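Local atomic coordinates of possible thiamine biosynthesis enzyme (Candida albicans, PDB entry 2X7Q), a protein that is of unknown function but has the fold of a periplasmic binding protein, and probably binds a small, perhaps thiamine-related, solute. Residues 73-78 and 198-203. The protein carries 1 engineered substitution. Sequence-based numbering, arbitrary orientation.
Sequences LTEAFI and TPWSSW
Thr74 meets two successive carbonyls of 198-203. The backbone N of Thr74 donates to Ser202 O (2.9 Å), and its OG1 to Ser201 O (2.6 Å); in each bond the donor stands well above the carbonyl plane. OG1 lies beside the backbone N, anti to the carbonyl carbon (chi1 -59°), which puts it within reach of Ser201 O. Ser202 O also receives a CA-H contact from Leu73 CA (3.3 Å) and a bond from a water. That water donates in turn to Glu75 OE1, linking the carboxylate to the carbonyl. Trp200 NE1 donates to Glu75 OE1 (2.9 Å) from the anti side, 32° out of the carboxylate plane, with carboxylate and indole planes 50° apart; two donors, the indole N-H and the water, thus meet OE1. Glu75 CB packs against Trp200 CZ2 (3.6 Å), while Thr198 CB and Pro199 CD lie over one face of that ring. At the strand end, Leu73 CD2 sits over one face of Trp203, 3.9 Å from the six-membered ring centroid, a CH-pi contact. Outside the segments, Ser201 OG and Ser202 OG hydrogen-bond to Lys96 O and Ser97 O respectively, tying 198-203 to the link between strands 88-95 and 100-106. Leu73 and Trp203 form an antiparallel non-hydrogen-bonded pair between strands 69-73 and 203-208, where the chain returns from the second sheet to the first, one of two neighbouring interdomain crossings, consistent with the hinge of a periplasmic binding protein fold.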
loop_
_atom_site.group_PDB
_atom_site.type_symbol
_atom_site.label_atom_id
_atom_site.label_comp_id
_atom_site.label_asym_id
_atom_site.label_seq_id
_atom_site.Cartn_x
_atom_site.Cartn_y
_atom_site.Cartn_z
ATOM N N LEU A 73 2.070 0.635 0.596
ATOM C CA LEU A 73 1.939 0.677 -0.857
ATOM C C LEU A 73 3.278 0.944 -1.540
ATOM O O LEU A 73 4.101 1.710 -1.040
ATOM C CB LEU A 73 0.902 1.722 -1.280
ATOM C CG LEU A 73 -0.517 1.510 -0.744
ATOM C CD1 LEU A 73 -1.434 2.650 -1.165
ATOM C CD2 LEU A 73 -1.075 0.172 -1.205
ATOM N N THR A 74 3.484 0.305 -2.688
ATOM C CA THR A 74 4.740 0.405 -3.420
ATOM C C THR A 74 5.087 1.837 -3.819
ATOM O O THR A 74 6.177 2.315 -3.517
ATOM C CB THR A 74 4.722 -0.480 -4.682
ATOM O OG1 THR A 74 4.500 -1.847 -4.309
ATOM C CG2 THR A 74 6.038 -0.373 -5.432
ATOM N N GLU A 75 4.165 2.517 -4.494
ATOM C CA GLU A 75 4.438 3.857 -5.010
ATOM C C GLU A 75 4.836 4.831 -3.905
ATOM O O GLU A 75 5.624 5.745 -4.132
ATOM C CB GLU A 75 3.242 4.402 -5.801
ATOM C CG GLU A 75 2.024 4.762 -4.962
ATOM C CD GLU A 75 1.114 3.579 -4.710
ATOM O OE1 GLU A 75 1.455 2.463 -5.149
ATOM O OE2 GLU A 75 0.056 3.767 -4.077
ATOM N N ALA A 76 4.291 4.628 -2.710
ATOM C CA ALA A 76 4.580 5.497 -1.575
ATOM C C ALA A 76 6.069 5.491 -1.240
ATOM O O ALA A 76 6.669 6.542 -1.016
ATOM C CB ALA A 76 3.761 5.073 -0.364
ATOM N N PHE A 77 6.656 4.300 -1.195
ATOM C CA PHE A 77 8.065 4.152 -0.851
ATOM C C PHE A 77 8.976 4.508 -2.022
ATOM O O PHE A 77 10.001 5.163 -1.841
ATOM C CB PHE A 77 8.352 2.727 -0.371
ATOM C CG PHE A 77 7.623 2.351 0.890
ATOM C CD1 PHE A 77 8.060 2.813 2.123
ATOM C CD2 PHE A 77 6.502 1.535 0.846
ATOM C CE1 PHE A 77 7.393 2.470 3.286
ATOM C CE2 PHE A 77 5.832 1.186 2.006
ATOM C CZ PHE A 77 6.277 1.656 3.226
ATOM N N ILE A 78 8.599 4.074 -3.221
ATOM C CA ILE A 78 9.386 4.363 -4.415
ATOM C C ILE A 78 9.506 5.865 -4.652
ATOM O O ILE A 78 10.594 6.374 -4.922
ATOM C CB ILE A 78 8.782 3.708 -5.672
ATOM C CG1 ILE A 78 8.736 2.188 -5.515
ATOM C CG2 ILE A 78 9.578 4.096 -6.911
ATOM C CD1 ILE A 78 10.097 1.553 -5.314
ATOM N N THR A 198 -3.217 -0.503 -10.557
ATOM C CA THR A 198 -1.843 -0.030 -10.503
ATOM C C THR A 198 -1.004 -0.862 -11.466
ATOM O O THR A 198 -1.078 -2.092 -11.451
ATOM C CB THR A 198 -1.255 -0.147 -9.084
ATOM O OG1 THR A 198 -1.237 -1.522 -8.682
ATOM C CG2 THR A 198 -2.086 0.656 -8.094
ATOM N N PRO A 199 -0.213 -0.194 -12.320
ATOM C CA PRO A 199 0.633 -0.911 -13.280
ATOM C C PRO A 199 1.674 -1.773 -12.574
ATOM O O PRO A 199 2.293 -2.630 -13.205
ATOM C CB PRO A 199 1.331 0.219 -14.043
ATOM C CG PRO A 199 0.473 1.423 -13.834
ATOM C CD PRO A 199 -0.119 1.268 -12.472
ATOM N N TRP A 200 1.852 -1.549 -11.276
ATOM C CA TRP A 200 2.899 -2.220 -10.512
ATOM C C TRP A 200 2.325 -3.099 -9.405
ATOM O O TRP A 200 1.142 -3.004 -9.075
ATOM C CB TRP A 200 3.830 -1.178 -9.894
ATOM C CG TRP A 200 3.089 -0.110 -9.148
ATOM C CD1 TRP A 200 2.603 -0.186 -7.877
ATOM C CD2 TRP A 200 2.744 1.197 -9.635
ATOM N NE1 TRP A 200 1.978 0.992 -7.540
ATOM C CE2 TRP A 200 2.050 1.853 -8.597
ATOM C CE3 TRP A 200 2.956 1.869 -10.839
ATOM C CZ2 TRP A 200 1.569 3.156 -8.736
ATOM C CZ3 TRP A 200 2.476 3.159 -10.972
ATOM C CH2 TRP A 200 1.792 3.789 -9.927
ATOM N N SER A 201 3.171 -3.955 -8.836
ATOM C CA SER A 201 2.801 -4.722 -7.650
ATOM C C SER A 201 2.457 -3.741 -6.535
ATOM O O SER A 201 3.124 -2.722 -6.376
ATOM C CB SER A 201 3.941 -5.647 -7.224
ATOM O OG SER A 201 4.200 -6.624 -8.218
ATOM N N SER A 202 1.421 -4.051 -5.763
ATOM C CA SER A 202 0.825 -3.070 -4.858
ATOM C C SER A 202 1.519 -2.884 -3.507
ATOM O O SER A 202 1.538 -1.776 -2.970
ATOM C CB SER A 202 -0.661 -3.373 -4.649
ATOM O OG SER A 202 -0.858 -4.701 -4.209
ATOM N N TRP A 203 2.084 -3.953 -2.955
ATOM C CA TRP A 203 2.644 -3.888 -1.606
ATOM C C TRP A 203 4.096 -4.353 -1.520
ATOM O O TRP A 203 4.503 -5.293 -2.204
ATOM C CB TRP A 203 1.772 -4.692 -0.640
ATOM C CG TRP A 203 0.399 -4.116 -0.465
ATOM C CD1 TRP A 203 -0.650 -4.222 -1.330
ATOM C CD2 TRP A 203 -0.077 -3.341 0.648
ATOM N NE1 TRP A 203 -1.747 -3.563 -0.826
ATOM C CE2 TRP A 203 -1.420 -3.016 0.381
ATOM C CE3 TRP A 203 0.510 -2.896 1.834
ATOM C CZ2 TRP A 203 -2.190 -2.259 1.270
ATOM C CZ3 TRP A 203 -0.258 -2.147 2.711
ATOM C CH2 TRP A 203 -1.591 -1.837 2.425
HETATM O O HOH W 1 0.409 0.023 -4.704
#